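Local atomic coordinates of racemase, putative (Roseobacter denitrificans, PDB entry 3TCS), a protein that binds magnesium and D-alanine in an enolase-superfamily TIM barrel and may act as a racemase or hydro-lyase, its natural substrate unsettled. Residues 141-146 against 171-176; 346-351 against 375-380. All coordinates share one frame; numbering follows the deposited sequence.

Contact 1: residues 141-146 against 171-176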
loop_
_atom_site.group_PDB
_atom_site.type_symbol
_atom_site.label_atom_id
_atom_site.label_comp_id
_atom_site.label_asym_id
_atom_site.label_seq_id
_atom_site.Cartn_x
_atom_site.Cartn_y
_atom_site.Cartn_z
ATOM N N MET B 141 21.399 6.285 12.191
ATOM C CA MET B 141 20.043 5.742 12.247
ATOM C C MET B 141 19.507 5.625 13.673
ATOM O O MET B 141 18.309 5.435 13.883
ATOM C CB MET B 141 20.019 4.344 11.622
ATOM C CG MET B 141 20.569 4.259 10.218
ATOM S SD MET B 141 19.579 5.185 9.049
ATOM C CE MET B 141 20.817 5.602 7.822
ATOM N N LYS B 142 20.400 5.748 14.646
ATOM C CA LYS B 142 20.042 5.591 16.049
ATOM C C LYS B 142 19.441 6.762 16.812
ATOM O O LYS B 142 19.738 7.924 16.550
ATOM C CB LYS B 142 21.265 5.100 16.825
ATOM C CG LYS B 142 21.766 3.730 16.402
ATOM C CD LYS B 142 23.022 3.353 17.172
ATOM C CE LYS B 142 23.439 1.917 16.891
ATOM N NZ LYS B 142 24.642 1.523 17.674
ATOM N N ARG B 143 18.584 6.412 17.767
ATOM C CA ARG B 143 17.950 7.357 18.672
ATOM C C ARG B 143 18.343 6.923 20.081
ATOM O O ARG B 143 18.337 7.718 21.021
ATOM C CB ARG B 143 16.432 7.335 18.521
ATOM C CG ARG B 143 15.947 8.191 17.377
ATOM C CD ARG B 143 14.452 8.394 17.425
ATOM N NE ARG B 143 14.043 9.382 16.436
ATOM C CZ ARG B 143 13.982 9.154 15.130
ATOM N NH1 ARG B 143 14.291 7.961 14.639
ATOM N NH2 ARG B 143 13.639 10.134 14.309
ATOM N N ASP B 144 18.689 5.646 20.214
ATOM C CA ASP B 144 19.109 5.099 21.500
ATOM C C ASP B 144 20.618 5.251 21.634
ATOM O O ASP B 144 21.336 4.296 21.925
ATOM C CB ASP B 144 18.723 3.622 21.618
ATOM C CG ASP B 144 19.108 2.819 20.396
ATOM O OD1 ASP B 144 20.294 2.848 20.004
ATOM O OD2 ASP B 144 18.218 2.155 19.825
ATOM N N ILE B 145 21.092 6.461 21.378
ATOM C CA ILE B 145 22.504 6.786 21.493
ATOM C C ILE B 145 22.496 8.206 22.032
ATOM O O ILE B 145 21.746 9.050 21.551
ATOM C CB ILE B 145 23.232 6.724 20.121
ATOM C CG1 ILE B 145 24.724 6.999 20.319
ATOM C CG2 ILE B 145 22.623 7.720 19.145
ATOM C CD1 ILE B 145 25.543 6.951 19.041
ATOM N N THR B 146 23.296 8.467 23.055
ATOM C CA THR B 146 23.324 9.799 23.636
ATOM C C THR B 146 23.948 10.799 22.673
ATOM O O THR B 146 24.753 10.433 21.814
ATOM C CB THR B 146 24.138 9.826 24.940
ATOM O OG1 THR B 146 25.509 9.535 24.645
ATOM C CG2 THR B 146 23.607 8.796 25.930
ATOM N N GLY B 171 13.468 13.742 18.120
ATOM C CA GLY B 171 12.267 13.102 18.627
ATOM C C GLY B 171 12.317 11.589 18.681
ATOM O O GLY B 171 13.391 10.986 18.689
ATOM N N ALA B 172 11.138 10.977 18.748
ATOM C CA ALA B 172 11.013 9.525 18.779
ATOM C C ALA B 172 10.333 9.116 17.476
ATOM O O ALA B 172 9.434 9.811 17.000
ATOM C CB ALA B 172 10.176 9.090 19.974
ATOM N N GLU B 173 10.770 8.003 16.891
ATOM C CA GLU B 173 10.205 7.521 15.631
ATOM C C GLU B 173 8.681 7.422 15.728
ATOM O O GLU B 173 8.158 6.658 16.541
ATOM C CB GLU B 173 10.802 6.156 15.295
ATOM C CG GLU B 173 10.495 5.654 13.902
ATOM C CD GLU B 173 11.097 4.287 13.651
ATOM O OE1 GLU B 173 12.331 4.145 13.797
ATOM O OE2 GLU B 173 10.339 3.355 13.313
ATOM N N VAL B 174 7.980 8.191 14.894
ATOM C CA VAL B 174 6.514 8.227 14.902
ATOM C C VAL B 174 6.100 8.276 16.372
ATOM O O VAL B 174 5.156 7.604 16.795
ATOM C CB VAL B 174 5.900 6.962 14.249
ATOM C CG1 VAL B 174 4.432 7.205 13.948
ATOM C CG2 VAL B 174 6.651 6.599 12.974
ATOM N N GLY B 175 6.823 9.087 17.141
ATOM C CA GLY B 175 6.586 9.189 18.571
ATOM C C GLY B 175 5.420 9.991 19.111
ATOM O O GLY B 175 5.322 10.174 20.323
ATOM N N ARG B 176 4.534 10.466 18.243
ATOM C CA ARG B 176 3.380 11.243 18.692
ATOM C C ARG B 176 3.781 12.440 19.563
ATOM O O ARG B 176 3.228 12.648 20.648
ATOM C CB ARG B 176 2.403 10.342 19.459
ATOM C CG ARG B 176 1.819 9.207 18.623
ATOM C CD ARG B 176 0.822 8.370 19.419
ATOM N NE ARG B 176 0.234 7.310 18.602
ATOM C CZ ARG B 176 -0.700 6.463 19.026
ATOM N NH1 ARG B 176 -1.160 6.543 20.268
ATOM N NH2 ARG B 176 -1.180 5.539 18.204
#

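Contact 2: residues 346-351 against 375-380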
loop_
_atom_site.group_PDB
_atom_site.type_symbol
_atom_site.label_atom_id
_atom_site.label_comp_id
_atom_site.label_asym_id
_atom_site.label_seq_id
_atom_site.Cartn_x
_atom_site.Cartn_y
_atom_site.Cartn_z
ATOM N N GLU B 346 26.403 -7.512 5.991
ATOM C CA GLU B 346 27.774 -7.997 5.930
ATOM C C GLU B 346 27.904 -9.106 4.893
ATOM O O GLU B 346 27.075 -10.011 4.839
ATOM C CB GLU B 346 28.194 -8.545 7.297
ATOM C CG GLU B 346 28.634 -7.488 8.282
ATOM C CD GLU B 346 30.034 -6.995 7.984
ATOM O OE1 GLU B 346 30.996 -7.764 8.211
ATOM O OE2 GLU B 346 30.174 -5.846 7.513
ATOM N N GLY B 347 28.940 -9.024 4.067
ATOM C CA GLY B 347 29.187 -10.055 3.073
ATOM C C GLY B 347 28.166 -10.258 1.973
ATOM O O GLY B 347 27.974 -11.382 1.506
ATOM N N LEU B 348 27.511 -9.185 1.544
ATOM C CA LEU B 348 26.537 -9.300 0.469
ATOM C C LEU B 348 27.224 -9.314 -0.890
ATOM O O LEU B 348 26.754 -9.966 -1.816
ATOM C CB LEU B 348 25.548 -8.126 0.500
ATOM C CG LEU B 348 24.565 -8.023 1.667
ATOM C CD1 LEU B 348 23.703 -6.766 1.500
ATOM C CD2 LEU B 348 23.690 -9.258 1.706
ATOM N N PHE B 349 28.346 -8.605 -1.001
ATOM C CA PHE B 349 29.050 -8.492 -2.273
ATOM C C PHE B 349 30.472 -9.031 -2.273
ATOM O O PHE B 349 31.099 -9.152 -1.226
ATOM C CB PHE B 349 29.068 -7.023 -2.697
ATOM C CG PHE B 349 27.762 -6.319 -2.473
ATOM C CD1 PHE B 349 26.613 -6.732 -3.136
ATOM C CD2 PHE B 349 27.676 -5.257 -1.577
ATOM C CE1 PHE B 349 25.389 -6.098 -2.909
ATOM C CE2 PHE B 349 26.463 -4.618 -1.343
ATOM C CZ PHE B 349 25.317 -5.040 -2.011
ATOM N N VAL B 350 30.968 -9.358 -3.464
ATOM C CA VAL B 350 32.331 -9.863 -3.616
ATOM C C VAL B 350 33.291 -8.763 -3.167
ATOM O O VAL B 350 34.264 -9.013 -2.457
ATOM C CB VAL B 350 32.615 -10.233 -5.083
ATOM C CG1 VAL B 350 34.082 -10.613 -5.258
ATOM C CG2 VAL B 350 31.722 -11.395 -5.499
ATOM N N LYS B 351 32.994 -7.538 -3.583
ATOM C CA LYS B 351 33.800 -6.386 -3.219
ATOM C C LYS B 351 32.835 -5.236 -2.979
ATOM O O LYS B 351 31.999 -4.935 -3.829
ATOM C CB LYS B 351 34.771 -6.034 -4.348
ATOM C CG LYS B 351 35.686 -4.860 -4.026
ATOM C CD LYS B 351 36.462 -5.101 -2.736
ATOM C CE LYS B 351 37.306 -3.889 -2.355
ATOM N NZ LYS B 351 38.005 -4.090 -1.055
ATOM N N PRO B 375 28.915 -15.115 -3.997
ATOM C CA PRO B 375 28.475 -16.485 -4.284
ATOM C C PRO B 375 28.117 -17.241 -3.001
ATOM O O PRO B 375 27.232 -18.099 -2.995
ATOM C CB PRO B 375 29.681 -17.091 -4.997
ATOM C CG PRO B 375 30.257 -15.917 -5.716
ATOM C CD PRO B 375 30.196 -14.825 -4.664
ATOM N N GLU B 376 28.820 -16.924 -1.920
ATOM C CA GLU B 376 28.577 -17.557 -0.626
ATOM C C GLU B 376 27.210 -17.134 -0.097
ATOM O O GLU B 376 26.450 -17.954 0.422
ATOM C CB GLU B 376 29.679 -17.152 0.363
ATOM C CG GLU B 376 29.447 -17.535 1.822
ATOM C CD GLU B 376 29.332 -19.034 2.051
ATOM O OE1 GLU B 376 30.017 -19.811 1.353
ATOM O OE2 GLU B 376 28.563 -19.433 2.949
ATOM N N TRP B 377 26.889 -15.850 -0.231
ATOM C CA TRP B 377 25.598 -15.372 0.245
ATOM C C TRP B 377 24.503 -16.055 -0.568
ATOM O O TRP B 377 23.516 -16.540 -0.013
ATOM C CB TRP B 377 25.480 -13.850 0.089
ATOM C CG TRP B 377 24.243 -13.296 0.738
ATOM C CD1 TRP B 377 24.135 -12.795 2.000
ATOM C CD2 TRP B 377 22.934 -13.224 0.164
ATOM N NE1 TRP B 377 22.839 -12.412 2.250
ATOM C CE2 TRP B 377 22.080 -12.664 1.138
ATOM C CE3 TRP B 377 22.397 -13.581 -1.082
ATOM C CZ2 TRP B 377 20.715 -12.450 0.908
ATOM C CZ3 TRP B 377 21.035 -13.368 -1.312
ATOM C CH2 TRP B 377 20.213 -12.806 -0.321
ATOM N N LEU B 378 24.675 -16.094 -1.887
ATOM C CA LEU B 378 23.688 -16.734 -2.754
ATOM C C LEU B 378 23.473 -18.204 -2.386
ATOM O O LEU B 378 22.346 -18.699 -2.398
ATOM C CB LEU B 378 24.121 -16.629 -4.221
ATOM C CG LEU B 378 24.104 -15.208 -4.799
ATOM C CD1 LEU B 378 24.692 -15.206 -6.197
ATOM C CD2 LEU B 378 22.681 -14.685 -4.829
ATOM N N ALA B 379 24.557 -18.899 -2.055
ATOM C CA ALA B 379 24.465 -20.312 -1.691
ATOM C C ALA B 379 23.523 -20.538 -0.511
ATOM O O ALA B 379 22.827 -21.556 -0.455
ATOM C CB ALA B 379 25.859 -20.868 -1.366
ATOM N N ARG B 380 23.496 -19.591 0.426
ATOM C CA ARG B 380 22.642 -19.708 1.605
ATOM C C ARG B 380 21.234 -19.151 1.430
ATOM O O ARG B 380 20.408 -19.276 2.330
ATOM C CB ARG B 380 23.274 -18.996 2.802
ATOM C CG ARG B 380 24.677 -19.439 3.143
ATOM C CD ARG B 380 25.107 -18.876 4.490
ATOM N NE ARG B 380 26.489 -19.240 4.789
ATOM C CZ ARG B 380 27.057 -19.136 5.988
ATOM N NH1 ARG B 380 26.362 -18.679 7.021
ATOM N NH2 ARG B 380 28.327 -19.492 6.151
#

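Contact 1: residues 141-146 against 171-176
Arg143 reaches across from 141-146 and ends against the backbone of Gly171, Ala172 and Glu173. Its chain is extended from CG to NE, which carries the guanidinium from one barrel loop to the other. NE donates to the backbone carbonyl of Gly171, with Arg143 NE 2.8 Å from Gly171 O. The bond is bent, 131° at the hydrogen. The oxygen sits at the guanidinium edge, close to its plane, but the donor stands above the carbonyl plane of Gly171. NH2 of the same group bonds Ala170 O, so two successive carbonyls fix its rotation. One guanidinium face lies against the peptide between Ala172 and Glu173, with Arg143 NE 3.6 Å from Glu173 N.

The side chain of Glu173 crosses that of Arg143 at about a right angle. Glu173 CB touches the guanidinium, at 4.0 Å from Arg143 NH1. The carboxylate plane is turned 74° from the guanidinium plane. Glu173 OE1 stays 4.4 Å from Arg143 NH1 and well out of the guanidinium plane, so this is at most a loose attraction of charges, not a salt bridge. His93 of the second subunit packs on Glu173.

A leucine in place of Arg143 would probably leave the carbonyls of Ala170 and Gly171 without these donors and let the two loops part. Both loops follow barrel strands, and Met141 touches the bound D-alanine. The chemistry is that of a buried arginine that donates to two backbone carbonyls, tying together two loops at the rim of the pocket.

Contact 2: residues 346-351 against 375-380
Leu348 lays one methyl over the indole of Trp377, and the two side chains run side by side, pointing the same way. The indole can be followed outward from its root. Trp377 CB comes first, 3.8 Å from the backbone oxygen Gly347 O. Trp377 CG is 4.2 Å from Leu348 CD2. Here CG is anti to the backbone N (chi1 -172°), and this turns the ring off helix 375-380 to lie beside 346-351. Next along the ring, Trp377 CD1 is 3.6 Å from Leu348 CD2. Trp377 NE1 makes the closest approach, 3.3 Å from Leu348 CD2. Trp377 CE2 lies a little farther on, at 3.8 Å from Leu348 CD2. The methyl therefore sits over the five-membered ring, offset toward the rim, in a CH-pi contact 28° off the ring normal. The outer benzo atoms, at the tip, lie beyond 4.2 Å of Leu348. Phe38 meets Trp377 edge-to-face, and Asn33 and Val36 also touch it.

A smaller apolar contact lies nearer the start of the helix. Val350 CG2 is 3.8 Å from Pro375 CD, the two side chains crossing at about a right angle. Backbone hydrogen bonds between Leu348 and Ser374 and between Val350 and Glu372 join the loop to the residues leading into the helix.

The side-chain chemistry is apolar and dispersive. A methyl on an indole face and a valine on a proline fasten a surface loop of the barrel domain to helix 375-380, away from the annotated sites.

Overall arrangement
The two contacts lie apart in the fold and in series along the chain. Their centres are 31 Å from each other, and their nearest atoms are about 14 Å apart. Contact 1 belongs to the active-site end of the barrel. Met141 is part of the D-alanine pocket, and the Arg143 side chain is about 7 Å from the ligand and about 8 Å from a magnesium ion. Contact 2 is remote from these sites. It sits beside the antiparallel sheet near the N-terminus: Phe38, at Trp377, belongs to strand 37-43 of that sheet, and strand 382-387 follows helix 375-380 into it. One contact is polar and partly buried, the other apolar and at the surface.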